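Local coordinates for Non-ribosomal peptide synthetase (Streptomyces halstedii, PDB 3WV4), which is a non-ribosomal peptide synthetase of the AMP-binding enzyme family, a member of the ANL clan, here as an N-terminal fragment, at residues T370-L375 against P387-T393; L145-E151 against P164-D169; G281-I287 against T308-N314; Q81-W86 against L178-G184; D246-K251 against T343-R347. All coordinates share one frame; numbering follows the deposited sequence.

Contact 1: T370-L375 against P387-T393; sequences TTIEIL and PGEITVT
Thr371 opens an antiparallel ladder with Thr393. Its N gives a hydrogen bond to Thr393 O, and its O takes one from Thr393 N at 2.9 Å; both lie in the carbonyl plane. Ile372 comes next, in a non-hydrogen-bonded pair with Val392. The two side chains run side by side, and Ile372 CD1 meets Val392 CG2 at 3.7 Å. Glu373 pairs with Thr391 on the other face. Glu373 O is gripped twice, by Thr391 N and by Thr391 OG1, each at 2.8 Å. The hydroxyl comes from above the carbonyl plane, 36° out of it; chi1 of 78° places OG1 between the backbone N and the carbonyl carbon. The Glu373 carboxylate forms a salt bridge with Arg422. Ile374 lies alongside Ile390, its CD1 3.9 Å from Ile390 CG1. Its CG2 branch sits close against Gly388. Leu375 crosses Thr391 at about a right angle, with CG 3.8 Å from Thr391 CG2. Its backbone pairs with Glu389, whose carboxylate is bound by His424 and Gly426. The arrangement is a beta ribbon within a larger mixed sheet. Strand 388-393 also pairs with strands 422-425 and 427-431, while Ile390 touches Leu437 and Phe439 on strand 437-439.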
# COMPACT_ATOMS: atom_id res chain seq x y z
N THR A 370 4.70 -10.35 14.91
CA THR A 370 3.61 -11.17 14.37
C THR A 370 4.04 -12.60 14.55
O THR A 370 5.17 -12.82 14.89
CB THR A 370 3.35 -10.86 12.87
OG1 THR A 370 4.42 -11.37 12.09
CG2 THR A 370 3.31 -9.37 12.65
N THR A 371 3.15 -13.56 14.35
CA THR A 371 3.50 -14.98 14.49
C THR A 371 3.02 -15.74 13.28
O THR A 371 1.88 -15.56 12.86
CB THR A 371 2.83 -15.57 15.75
OG1 THR A 371 3.46 -14.99 16.91
CG2 THR A 371 3.00 -17.04 15.83
N ILE A 372 3.88 -16.59 12.71
CA ILE A 372 3.47 -17.50 11.69
C ILE A 372 3.40 -18.91 12.33
O ILE A 372 4.39 -19.36 12.91
CB ILE A 372 4.53 -17.61 10.55
CG1 ILE A 372 4.77 -16.31 9.77
CG2 ILE A 372 4.18 -18.73 9.61
CD1 ILE A 372 3.53 -15.50 9.75
N GLU A 373 2.28 -19.60 12.21
CA GLU A 373 2.25 -21.02 12.63
C GLU A 373 1.75 -21.88 11.51
O GLU A 373 0.83 -21.49 10.75
CB GLU A 373 1.33 -21.24 13.81
CG GLU A 373 1.76 -20.57 15.09
CD GLU A 373 0.56 -20.20 15.92
OE1 GLU A 373 -0.35 -19.51 15.38
OE2 GLU A 373 0.50 -20.62 17.09
N ILE A 374 2.33 -23.07 11.43
CA ILE A 374 1.95 -24.05 10.43
C ILE A 374 0.98 -25.05 11.10
O ILE A 374 1.35 -25.69 12.06
CB ILE A 374 3.19 -24.78 9.94
CG1 ILE A 374 4.27 -23.82 9.42
CG2 ILE A 374 2.85 -25.74 8.81
CD1 ILE A 374 3.84 -22.91 8.30
N LEU A 375 -0.26 -25.15 10.61
CA LEU A 375 -1.29 -26.04 11.21
C LEU A 375 -1.59 -27.30 10.39
O LEU A 375 -1.52 -27.24 9.16
CB LEU A 375 -2.57 -25.25 11.38
CG LEU A 375 -2.46 -24.05 12.33
CD1 LEU A 375 -3.83 -23.51 12.72
CD2 LEU A 375 -1.64 -24.39 13.57
N PRO A 387 5.08 -29.91 6.63
CA PRO A 387 4.20 -29.08 5.79
C PRO A 387 2.80 -28.92 6.37
O PRO A 387 2.29 -29.82 6.99
CB PRO A 387 4.12 -29.86 4.46
CG PRO A 387 5.17 -30.93 4.54
CD PRO A 387 5.38 -31.21 6.00
N GLY A 388 2.19 -27.76 6.15
CA GLY A 388 0.83 -27.48 6.64
C GLY A 388 0.34 -26.15 6.14
O GLY A 388 0.99 -25.49 5.35
N GLU A 389 -0.83 -25.75 6.61
CA GLU A 389 -1.37 -24.48 6.24
C GLU A 389 -0.64 -23.33 6.96
O GLU A 389 -0.57 -23.27 8.19
CB GLU A 389 -2.85 -24.36 6.53
CG GLU A 389 -3.37 -23.13 5.88
CD GLU A 389 -4.85 -22.92 6.10
OE1 GLU A 389 -5.40 -23.64 6.98
OE2 GLU A 389 -5.41 -22.00 5.42
N ILE A 390 -0.15 -22.41 6.15
CA ILE A 390 0.47 -21.19 6.70
C ILE A 390 -0.62 -20.37 7.35
O ILE A 390 -1.60 -19.97 6.69
CB ILE A 390 1.18 -20.40 5.59
CG1 ILE A 390 2.39 -21.21 5.10
CG2 ILE A 390 1.65 -19.03 6.09
CD1 ILE A 390 2.81 -20.80 3.71
N THR A 391 -0.45 -20.12 8.64
CA THR A 391 -1.43 -19.29 9.34
C THR A 391 -0.65 -18.18 10.01
O THR A 391 0.55 -18.31 10.21
CB THR A 391 -2.33 -20.02 10.35
OG1 THR A 391 -1.62 -20.29 11.57
CG2 THR A 391 -2.86 -21.31 9.74
N VAL A 392 -1.36 -17.10 10.35
CA VAL A 392 -0.78 -15.86 10.81
C VAL A 392 -1.59 -15.24 11.93
O VAL A 392 -2.82 -15.17 11.86
CB VAL A 392 -0.76 -14.87 9.66
CG1 VAL A 392 -0.27 -13.52 10.11
CG2 VAL A 392 0.09 -15.42 8.52
N THR A 393 -0.90 -14.71 12.90
CA THR A 393 -1.54 -14.01 14.00
C THR A 393 -0.81 -12.68 14.29
O THR A 393 0.40 -12.62 14.25
CB THR A 393 -1.52 -14.97 15.21
OG1 THR A 393 -2.43 -16.04 14.93
CG2 THR A 393 -1.95 -14.28 16.44

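Contact 2: L145-E151 against P164-D169; sequences LVIAEDE and PVYSID
Val146 and Val165 are paired in a parallel ladder, the sheet contact of a right-handed beta-alpha-beta unit made by strand 145-148, helix 151-160 and strand 165-167. Four backbone bonds run across it. Val146 N gives to Pro164 O, and Val146 O takes from Tyr166 N at 2.7 Å. Ala148 N gives to Tyr166 O at 2.9 Å in a nearly straight bond, 174° at the hydrogen. Ala148 O then takes from Ile168 N, so the ladder runs on into the first turn of helix 168-180. Other edges are met from outside. Val165 O accepts from Arg158, and the backbone of Leu145 and Ile147 bonds to Val99. Asp150 is the N-cap of helix 151-160; its OD1 accepts from Ala153 N. Ser167 is the N-cap residue of helix 168-180. Val146, Val165 and Ala148 share one face, which helix 151-160 covers. Ile147 and Tyr166 lie on the other. There Leu145 and Tyr166 cross at about a right angle, and Trp86 meets the tyrosine ring edge-to-face. Leu145 CG stands between its backbone N and carbonyl carbon, chi1 57°, and the CD2 branch lies 4.0 Å from Tyr166 CE2.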
# COMPACT_ATOMS: atom_id res chain seq x y z
N LEU A 145 -19.95 9.00 -2.44
CA LEU A 145 -19.57 9.69 -3.67
C LEU A 145 -18.37 9.04 -4.32
O LEU A 145 -17.81 8.07 -3.81
CB LEU A 145 -19.31 11.16 -3.44
CG LEU A 145 -18.26 11.60 -2.42
CD1 LEU A 145 -16.88 11.59 -3.04
CD2 LEU A 145 -18.60 13.01 -1.95
N VAL A 146 -18.06 9.51 -5.50
CA VAL A 146 -17.09 8.87 -6.33
C VAL A 146 -16.21 9.93 -6.93
O VAL A 146 -16.72 10.95 -7.44
CB VAL A 146 -17.74 8.07 -7.48
CG1 VAL A 146 -16.69 7.53 -8.43
CG2 VAL A 146 -18.62 6.94 -6.93
N ILE A 147 -14.91 9.69 -6.91
CA ILE A 147 -13.99 10.63 -7.52
C ILE A 147 -13.31 9.99 -8.71
O ILE A 147 -12.70 8.91 -8.58
CB ILE A 147 -12.96 11.10 -6.49
CG1 ILE A 147 -13.70 11.91 -5.43
CG2 ILE A 147 -11.88 11.95 -7.16
CD1 ILE A 147 -12.97 12.08 -4.16
N ALA A 148 -13.36 10.68 -9.85
CA ALA A 148 -12.84 10.19 -11.13
C ALA A 148 -11.67 11.04 -11.58
O ALA A 148 -11.48 12.17 -11.12
CB ALA A 148 -13.95 10.25 -12.20
N GLU A 149 -10.96 10.53 -12.56
CA GLU A 149 -9.77 11.12 -13.07
C GLU A 149 -9.99 12.37 -13.97
O GLU A 149 -9.13 13.21 -14.07
CB GLU A 149 -9.02 10.04 -13.87
CG GLU A 149 -7.76 10.52 -14.57
CD GLU A 149 -7.04 9.40 -15.28
OE1 GLU A 149 -5.83 9.56 -15.52
OE2 GLU A 149 -7.68 8.37 -15.55
N ASP A 150 -11.10 12.40 -14.69
CA ASP A 150 -11.37 13.46 -15.66
C ASP A 150 -12.83 13.35 -16.02
O ASP A 150 -13.52 12.48 -15.50
CB ASP A 150 -10.48 13.40 -16.89
CG ASP A 150 -10.65 12.12 -17.71
OD1 ASP A 150 -11.71 11.51 -17.72
OD2 ASP A 150 -9.71 11.71 -18.40
N GLU A 151 -13.31 14.21 -16.89
CA GLU A 151 -14.74 14.22 -17.20
C GLU A 151 -15.19 13.02 -18.00
O GLU A 151 -16.29 12.51 -17.81
CB GLU A 151 -15.16 15.53 -17.90
CG GLU A 151 -15.31 16.69 -16.93
CD GLU A 151 -16.35 16.44 -15.84
OE1 GLU A 151 -17.38 15.74 -16.10
OE2 GLU A 151 -16.16 16.96 -14.73
N PRO A 164 -23.31 10.77 -6.80
CA PRO A 164 -22.48 11.86 -7.32
C PRO A 164 -21.05 11.46 -7.65
O PRO A 164 -20.39 10.85 -6.84
CB PRO A 164 -22.49 12.90 -6.18
CG PRO A 164 -23.61 12.52 -5.32
CD PRO A 164 -23.76 11.04 -5.43
N VAL A 165 -20.62 11.78 -8.86
CA VAL A 165 -19.29 11.49 -9.35
C VAL A 165 -18.61 12.84 -9.56
O VAL A 165 -19.21 13.70 -10.23
CB VAL A 165 -19.36 10.81 -10.73
CG1 VAL A 165 -17.96 10.42 -11.23
CG2 VAL A 165 -20.29 9.61 -10.66
N TYR A 166 -17.37 13.02 -9.10
CA TYR A 166 -16.69 14.30 -9.23
C TYR A 166 -15.39 14.13 -9.95
O TYR A 166 -14.63 13.25 -9.62
CB TYR A 166 -16.39 14.85 -7.88
CG TYR A 166 -17.61 15.23 -7.11
CD1 TYR A 166 -18.19 16.50 -7.24
CD2 TYR A 166 -18.20 14.33 -6.26
CE1 TYR A 166 -19.33 16.85 -6.55
CE2 TYR A 166 -19.34 14.65 -5.52
CZ TYR A 166 -19.92 15.93 -5.67
OH TYR A 166 -21.08 16.33 -4.98
N SER A 167 -15.13 14.97 -10.94
CA SER A 167 -13.83 15.04 -11.60
C SER A 167 -12.77 15.58 -10.64
O SER A 167 -13.02 16.55 -9.96
CB SER A 167 -13.93 16.01 -12.77
OG SER A 167 -12.77 15.96 -13.59
N ILE A 168 -11.57 15.00 -10.63
CA ILE A 168 -10.55 15.51 -9.71
C ILE A 168 -10.16 16.99 -10.02
O ILE A 168 -9.89 17.75 -9.13
CB ILE A 168 -9.30 14.61 -9.65
CG1 ILE A 168 -8.37 15.08 -8.54
CG2 ILE A 168 -8.51 14.65 -10.95
CD1 ILE A 168 -8.97 14.97 -7.16
N ASP A 169 -10.12 17.38 -11.28
CA ASP A 169 -9.80 18.76 -11.65
C ASP A 169 -10.86 19.71 -11.17
O ASP A 169 -10.57 20.68 -10.49
CB ASP A 169 -9.76 18.86 -13.15
CG ASP A 169 -8.86 17.78 -13.76
OD1 ASP A 169 -7.61 17.90 -13.59
OD2 ASP A 169 -9.41 16.77 -14.33

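Contact 3: G281-I287 against T308-N314; sequences GATMMPI and TLRMFTN
Met284 and Met311 lie side by side in the closely packed part of this parallel strand pair, with Met284 CE 3.7 Å from Met311 SD. Two bends in the Met284 chain, chi2 -80° and chi3 -77°, bring its end nearer to segment 308-314. Met284 SD sits over one face of the Arg310 guanidinium, near its rim, 3.6 Å from Arg310 NH2. On the opposite face of the sheet Met285 is extended. Its SD meets the edge of the Phe312 ring, 3.8 Å from Phe312 CE1, a Met-aromatic contact. Ile287 CG2 comes obliquely to the same ring at Phe312 CD1. The backbone ladder ends with Ile287 N to Thr313 O at 2.8 Å.

The other end is looser and more exposed. Gly281 closes helix 273-280 with a Schellman motif, and Thr308 lies at the surface. Thr308 OG1 gives a bond to Ala282 O at 2.7 Å, from well above the carbonyl plane. Thr283 O accepts two backbone bonds, from Arg310 N and from Met311 N at 3.3 Å. The segments form the sheet contact of a beta-alpha-beta unit with helix 289-300. Arg310 has its salt bridge with Asp235, beyond the strand pair. Across the buried part, cohesion comes from sulfur, aromatic and aliphatic groups and from backbone bonds; the one side-chain hydrogen bond between the two segments, from Thr308, is at the exposed end.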
# COMPACT_ATOMS: atom_id res chain seq x y z
N GLY A 281 17.61 10.33 -8.41
CA GLY A 281 18.40 10.06 -7.22
C GLY A 281 17.78 8.84 -6.49
O GLY A 281 18.08 8.61 -5.33
N ALA A 282 16.94 8.08 -7.17
CA ALA A 282 16.19 6.96 -6.53
C ALA A 282 17.11 6.07 -5.68
O ALA A 282 18.11 5.61 -6.18
CB ALA A 282 15.52 6.10 -7.58
N THR A 283 16.72 5.78 -4.45
CA THR A 283 17.42 4.84 -3.62
C THR A 283 16.69 3.54 -3.38
O THR A 283 17.34 2.51 -3.19
CB THR A 283 17.78 5.47 -2.27
OG1 THR A 283 16.58 5.86 -1.60
CG2 THR A 283 18.68 6.74 -2.50
N MET A 284 15.36 3.57 -3.33
CA MET A 284 14.57 2.37 -3.05
C MET A 284 13.56 2.20 -4.16
O MET A 284 12.99 3.18 -4.59
CB MET A 284 13.80 2.52 -1.76
CG MET A 284 14.60 3.02 -0.57
SD MET A 284 15.56 1.74 0.21
CE MET A 284 14.35 0.84 1.14
N MET A 285 13.37 0.98 -4.64
CA MET A 285 12.48 0.71 -5.76
C MET A 285 11.70 -0.54 -5.52
O MET A 285 12.26 -1.64 -5.58
CB MET A 285 13.27 0.52 -7.04
CG MET A 285 12.41 0.41 -8.27
SD MET A 285 13.30 0.20 -9.83
CE MET A 285 11.85 0.16 -10.89
N PRO A 286 10.42 -0.39 -5.26
CA PRO A 286 9.67 -1.66 -5.18
C PRO A 286 9.51 -2.20 -6.59
O PRO A 286 9.36 -1.42 -7.53
CB PRO A 286 8.31 -1.24 -4.55
CG PRO A 286 8.25 0.24 -4.70
CD PRO A 286 9.66 0.76 -4.75
N ILE A 287 9.57 -3.52 -6.74
CA ILE A 287 9.44 -4.13 -8.06
C ILE A 287 8.53 -5.37 -8.03
O ILE A 287 8.17 -5.88 -6.97
CB ILE A 287 10.82 -4.62 -8.59
CG1 ILE A 287 11.43 -5.60 -7.59
CG2 ILE A 287 11.75 -3.45 -8.84
CD1 ILE A 287 12.54 -6.44 -8.17
N THR A 308 22.69 5.32 -7.28
CA THR A 308 22.02 5.65 -6.00
C THR A 308 21.11 4.54 -5.45
O THR A 308 20.85 4.51 -4.28
CB THR A 308 21.21 6.93 -6.16
OG1 THR A 308 20.27 6.73 -7.23
CG2 THR A 308 22.15 8.12 -6.46
N LEU A 309 20.65 3.62 -6.30
CA LEU A 309 19.80 2.51 -5.90
C LEU A 309 20.46 1.56 -4.90
O LEU A 309 21.51 0.99 -5.19
CB LEU A 309 19.38 1.73 -7.12
CG LEU A 309 18.20 2.36 -7.87
CD1 LEU A 309 17.98 1.56 -9.11
CD2 LEU A 309 16.91 2.34 -7.03
N ARG A 310 19.83 1.42 -3.73
CA ARG A 310 20.30 0.57 -2.65
C ARG A 310 19.41 -0.62 -2.31
O ARG A 310 19.85 -1.56 -1.62
CB ARG A 310 20.60 1.42 -1.40
CG ARG A 310 19.39 1.80 -0.55
CD ARG A 310 19.83 2.73 0.61
NE ARG A 310 18.72 3.03 1.50
CZ ARG A 310 18.31 2.25 2.52
NH1 ARG A 310 18.95 1.15 2.83
NH2 ARG A 310 17.30 2.59 3.25
N MET A 311 18.16 -0.62 -2.75
CA MET A 311 17.27 -1.77 -2.45
C MET A 311 16.16 -1.89 -3.45
O MET A 311 15.59 -0.88 -3.87
CB MET A 311 16.62 -1.64 -1.07
CG MET A 311 16.00 -2.92 -0.54
SD MET A 311 15.37 -2.75 1.14
CE MET A 311 16.89 -2.36 2.02
N PHE A 312 15.93 -3.13 -3.87
CA PHE A 312 14.77 -3.56 -4.59
C PHE A 312 13.95 -4.46 -3.68
O PHE A 312 14.51 -5.40 -3.08
CB PHE A 312 15.15 -4.40 -5.80
CG PHE A 312 15.94 -3.67 -6.80
CD1 PHE A 312 15.33 -2.80 -7.69
CD2 PHE A 312 17.34 -3.81 -6.85
CE1 PHE A 312 16.07 -2.09 -8.62
CE2 PHE A 312 18.09 -3.08 -7.78
CZ PHE A 312 17.45 -2.21 -8.67
N THR A 313 12.65 -4.20 -3.61
CA THR A 313 11.79 -5.02 -2.81
C THR A 313 10.71 -5.66 -3.70
O THR A 313 10.00 -4.98 -4.42
CB THR A 313 11.17 -4.24 -1.64
OG1 THR A 313 10.33 -3.21 -2.09
CG2 THR A 313 12.23 -3.60 -0.87
N ASN A 314 10.59 -6.97 -3.58
CA ASN A 314 9.73 -7.72 -4.43
C ASN A 314 8.68 -8.36 -3.57
O ASN A 314 8.99 -9.14 -2.65
CB ASN A 314 10.51 -8.79 -5.19
CG ASN A 314 9.63 -9.51 -6.21
OD1 ASN A 314 9.17 -8.91 -7.18
ND2 ASN A 314 9.42 -10.78 -6.01

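Contact 4: Q81-W86 against L178-G184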
# COMPACT_ATOMS: atom_id res chain seq x y z
N GLN A 81 -5.62 18.56 4.57
CA GLN A 81 -6.61 19.34 5.37
C GLN A 81 -7.69 19.96 4.51
O GLN A 81 -8.89 19.87 4.82
CB GLN A 81 -5.87 20.45 6.14
CG GLN A 81 -4.95 19.85 7.18
CD GLN A 81 -4.12 20.89 7.91
OE1 GLN A 81 -4.01 22.03 7.48
NE2 GLN A 81 -3.55 20.50 9.02
N ALA A 82 -7.27 20.59 3.40
CA ALA A 82 -8.24 21.20 2.50
C ALA A 82 -9.20 20.17 1.96
O ALA A 82 -10.43 20.38 1.88
CB ALA A 82 -7.51 21.92 1.37
N PHE A 83 -8.67 19.00 1.62
CA PHE A 83 -9.55 17.95 1.12
C PHE A 83 -10.50 17.46 2.22
O PHE A 83 -11.67 17.19 1.94
CB PHE A 83 -8.78 16.78 0.47
CG PHE A 83 -9.70 15.77 -0.11
CD1 PHE A 83 -10.40 16.07 -1.28
CD2 PHE A 83 -10.02 14.65 0.59
CE1 PHE A 83 -11.33 15.18 -1.78
CE2 PHE A 83 -10.91 13.74 0.09
CZ PHE A 83 -11.58 14.00 -1.12
N SER A 84 -10.03 17.41 3.48
CA SER A 84 -10.93 17.10 4.58
C SER A 84 -12.11 18.14 4.65
O SER A 84 -13.26 17.77 4.87
CB SER A 84 -10.17 17.04 5.90
OG SER A 84 -9.21 16.00 5.92
N ALA A 85 -11.82 19.43 4.47
CA ALA A 85 -12.87 20.45 4.53
C ALA A 85 -13.86 20.26 3.41
O ALA A 85 -15.03 20.47 3.58
CB ALA A 85 -12.29 21.83 4.45
N TRP A 86 -13.38 19.80 2.27
CA TRP A 86 -14.26 19.47 1.20
C TRP A 86 -15.18 18.33 1.58
O TRP A 86 -16.35 18.35 1.24
CB TRP A 86 -13.43 19.08 -0.02
CG TRP A 86 -14.19 18.89 -1.24
CD1 TRP A 86 -14.49 19.84 -2.16
CD2 TRP A 86 -14.66 17.65 -1.76
NE1 TRP A 86 -15.18 19.27 -3.22
CE2 TRP A 86 -15.31 17.93 -3.01
CE3 TRP A 86 -14.65 16.33 -1.28
CZ2 TRP A 86 -15.90 16.94 -3.78
CZ3 TRP A 86 -15.23 15.33 -2.07
CH2 TRP A 86 -15.88 15.64 -3.29
N LEU A 178 -10.12 26.30 -0.58
CA LEU A 178 -10.19 25.89 0.80
C LEU A 178 -8.83 25.92 1.41
O LEU A 178 -8.67 26.27 2.57
CB LEU A 178 -10.76 24.51 0.91
CG LEU A 178 -12.28 24.47 0.66
CD1 LEU A 178 -12.78 23.05 0.38
CD2 LEU A 178 -13.01 25.10 1.84
N ARG A 179 -7.83 25.52 0.63
CA ARG A 179 -6.46 25.56 1.10
C ARG A 179 -6.03 26.97 1.46
O ARG A 179 -5.41 27.20 2.49
CB ARG A 179 -5.53 25.02 0.03
CG ARG A 179 -4.08 24.87 0.43
CD ARG A 179 -3.23 24.80 -0.83
NE ARG A 179 -3.42 25.98 -1.67
CZ ARG A 179 -3.29 26.03 -3.00
NH1 ARG A 179 -2.98 24.94 -3.70
NH2 ARG A 179 -3.46 27.18 -3.65
N ASP A 180 -6.38 27.90 0.58
CA ASP A 180 -5.97 29.29 0.70
C ASP A 180 -6.59 29.91 1.94
O ASP A 180 -5.93 30.65 2.67
CB ASP A 180 -6.32 30.03 -0.57
CG ASP A 180 -5.44 29.62 -1.72
OD1 ASP A 180 -4.43 28.92 -1.49
OD2 ASP A 180 -5.77 29.94 -2.87
N ALA A 181 -7.84 29.57 2.19
CA ALA A 181 -8.53 29.94 3.43
C ALA A 181 -8.05 29.23 4.71
O ALA A 181 -8.55 29.50 5.79
CB ALA A 181 -10.02 29.71 3.24
N GLY A 182 -7.09 28.33 4.61
CA GLY A 182 -6.66 27.51 5.78
C GLY A 182 -7.72 26.58 6.34
O GLY A 182 -7.72 26.28 7.53
N ALA A 183 -8.65 26.11 5.51
CA ALA A 183 -9.72 25.22 6.01
C ALA A 183 -9.24 23.81 6.37
O ALA A 183 -8.30 23.29 5.77
CB ALA A 183 -10.86 25.11 5.01
N GLY A 184 -9.87 23.22 7.39
CA GLY A 184 -9.82 21.80 7.61
C GLY A 184 -8.77 21.37 8.62
O GLY A 184 -8.52 20.19 8.75
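Ala82 and Ala85 present a small-residue surface where the side of helix 73-89 packs against the C-terminal end of helix 168-180, with no hydrogen bond between the two segments. Helix 168-180 finishes in a Schellman motif at Gly182, and the chain then turns back along helix 73-89. The Ala82 methyl fits against the backbone of the last helical turn, with CB 3.7 Å from Arg179 N. Leu178 is the main bump. Its CD1 branch enters the groove between Ala82 and Trp86, 3.8 Å from Trp86 N, and lies at the edge of the indole. The CD2 branch reaches the Ala85 methyl. Beyond the turn, Gly184 lies against the helix, its CA 3.5 Å from Gln81 O in a CA-H...O contact. With no side chain, it brings its backbone right up to the helix. Gln81 CB and CG lie beside Gly184 O, which Arg117 also binds. Two methyls meet closest of the side chains: Ala85 CB is 3.6 Å from Ala183 CB.

Contact 5: D246-K251 against T343-R347; sequences DFGLYK and TECKR
The Tyr250 ring carries Lys346 on one face. The lysine chain slides along it in the opposite direction, and CE stands 3.6 Å from the ring centroid, a CH-pi contact. Lys346 CE also lies over one face of the Arg347 guanidinium. Lys251 NZ is in plane at the edge of that guanidinium and of the Phe247 ring. Lys251 NZ is modelled 3.1 Å from Arg347 NH1, two donors with no hydrogen bond between them; the unusual lysine torsions make this approach doubtful.

Lys346 CG lies anti to the backbone N, chi1 178°, which sends the chain across the tyrosine to the start of helix 246-258. There Lys346 NZ gives a bond to Asp246 O at 3.0 Å, from 59° above the carbonyl plane; Tyr250 N reaches the same oxygen from the opposite face. Waters complete the link. Asp246 OD2 accepts from one water shared with Lys346 O; a second lies 2.7 Å from Asp246 OD2 and also donates to Thr343 O. Thr343 and Glu344 end the Tyr-Gly-x-Thr-Glu signature of ANL enzymes. Their loop joins strands 335-340 and 349-350. Helix 215-229 packs on Tyr250, Lys346 and Arg347, while Pro286 of strand 284-287 touches Phe247 and Lys251.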
# COMPACT_ATOMS: atom_id res chain seq x y z
N ASP A 246 -2.40 -2.05 -2.66
CA ASP A 246 -1.82 -1.90 -1.35
C ASP A 246 -0.26 -1.84 -1.39
O ASP A 246 0.39 -1.30 -0.48
CB ASP A 246 -2.37 -2.97 -0.37
CG ASP A 246 -1.96 -4.38 -0.69
OD1 ASP A 246 -1.27 -4.60 -1.72
OD2 ASP A 246 -2.33 -5.29 0.11
N PHE A 247 0.34 -2.32 -2.47
CA PHE A 247 1.78 -2.28 -2.61
C PHE A 247 2.21 -0.82 -2.66
O PHE A 247 2.96 -0.38 -1.80
CB PHE A 247 2.25 -3.09 -3.84
CG PHE A 247 3.73 -3.39 -3.87
CD1 PHE A 247 4.54 -3.23 -2.72
CD2 PHE A 247 4.34 -3.85 -5.03
CE1 PHE A 247 5.90 -3.51 -2.76
CE2 PHE A 247 5.70 -4.16 -5.05
CZ PHE A 247 6.47 -3.97 -3.94
N GLY A 248 1.68 -0.06 -3.60
CA GLY A 248 1.99 1.37 -3.67
C GLY A 248 1.46 2.19 -2.50
O GLY A 248 2.10 3.14 -2.05
N LEU A 249 0.30 1.84 -2.00
CA LEU A 249 -0.26 2.55 -0.86
C LEU A 249 0.70 2.60 0.34
O LEU A 249 0.82 3.62 1.01
CB LEU A 249 -1.58 1.89 -0.44
CG LEU A 249 -2.83 2.67 0.04
CD1 LEU A 249 -3.44 2.13 1.33
CD2 LEU A 249 -2.65 4.18 0.10
N TYR A 250 1.35 1.48 0.61
CA TYR A 250 2.23 1.37 1.75
C TYR A 250 3.56 2.00 1.49
O TYR A 250 4.33 2.27 2.43
CB TYR A 250 2.43 -0.08 2.19
CG TYR A 250 1.34 -0.56 3.09
CD1 TYR A 250 1.54 -0.69 4.43
CD2 TYR A 250 0.10 -0.85 2.58
CE1 TYR A 250 0.53 -1.16 5.25
CE2 TYR A 250 -0.94 -1.31 3.36
CZ TYR A 250 -0.73 -1.46 4.71
OH TYR A 250 -1.75 -1.91 5.50
N LYS A 251 3.84 2.25 0.23
CA LYS A 251 5.00 3.05 -0.06
C LYS A 251 4.68 4.51 0.24
O LYS A 251 5.53 5.22 0.73
CB LYS A 251 5.60 2.69 -1.46
CG LYS A 251 6.29 1.25 -1.49
CD LYS A 251 6.54 0.38 -0.12
CE LYS A 251 5.68 -0.91 0.06
NZ LYS A 251 6.24 -2.25 0.65
N THR A 343 -3.16 -9.65 0.99
CA THR A 343 -3.92 -8.47 1.35
C THR A 343 -4.61 -8.55 2.71
O THR A 343 -4.61 -7.57 3.48
CB THR A 343 -4.95 -8.18 0.25
OG1 THR A 343 -4.28 -8.04 -1.00
CG2 THR A 343 -5.63 -6.89 0.55
N GLU A 344 -5.01 -9.77 3.09
CA GLU A 344 -5.70 -10.03 4.35
C GLU A 344 -4.92 -9.63 5.61
O GLU A 344 -5.53 -9.37 6.70
CB GLU A 344 -6.10 -11.52 4.41
CG GLU A 344 -7.29 -11.92 3.56
CD GLU A 344 -7.00 -12.11 2.06
OE1 GLU A 344 -5.92 -11.75 1.52
OE2 GLU A 344 -7.91 -12.59 1.37
N CYS A 345 -3.61 -9.49 5.49
CA CYS A 345 -2.81 -8.92 6.60
C CYS A 345 -1.63 -8.03 6.15
O CYS A 345 -0.65 -7.85 6.85
CB CYS A 345 -2.29 -10.08 7.43
SG CYS A 345 -1.10 -11.12 6.63
N LYS A 346 -1.75 -7.48 4.95
CA LYS A 346 -0.71 -6.75 4.23
C LYS A 346 0.48 -7.57 3.86
O LYS A 346 0.81 -7.64 2.66
CB LYS A 346 -0.28 -5.49 4.96
CG LYS A 346 0.82 -4.72 4.28
CD LYS A 346 0.74 -4.53 2.77
CE LYS A 346 1.99 -3.78 2.27
NZ LYS A 346 2.02 -3.42 0.80
N ARG A 347 1.19 -8.13 4.85
CA ARG A 347 2.41 -8.85 4.57
C ARG A 347 2.69 -9.88 5.64
O ARG A 347 2.30 -9.72 6.81
CB ARG A 347 3.58 -7.87 4.34
CG ARG A 347 4.78 -8.54 3.77
CD ARG A 347 5.78 -7.60 3.10
NE ARG A 347 5.22 -7.03 1.89
CZ ARG A 347 5.38 -5.76 1.52
NH1 ARG A 347 6.16 -4.94 2.24
NH2 ARG A 347 4.85 -5.33 0.39
O HOH W 1 -0.57 -7.47 0.29
O HOH W 2 -3.23 -5.04 2.67
O HOH W 3 1.55 -5.96 -0.46

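The centre of contact 5 lies about 4 Å from the centre of the chain, and with contact 3 it is the most buried. The two touch through helix 246-258 and strand 284-287. Contacts 1, 2 and 4 lie farther out and are partly buried. Contacts 2 and 4 share helix 168-180 and meet through Trp86 and Phe83; contact 1 lies across the chain's centre from both. Contacts 1 and 3 belong to the same large sheet but are antiparallel and parallel respectively. Backbone ladders hold contacts 1, 2 and 3. Contact 4 has no hydrogen bond across it and relies mainly on the fit of small and apolar groups, whereas contact 5 uses charges, a ring face and waters.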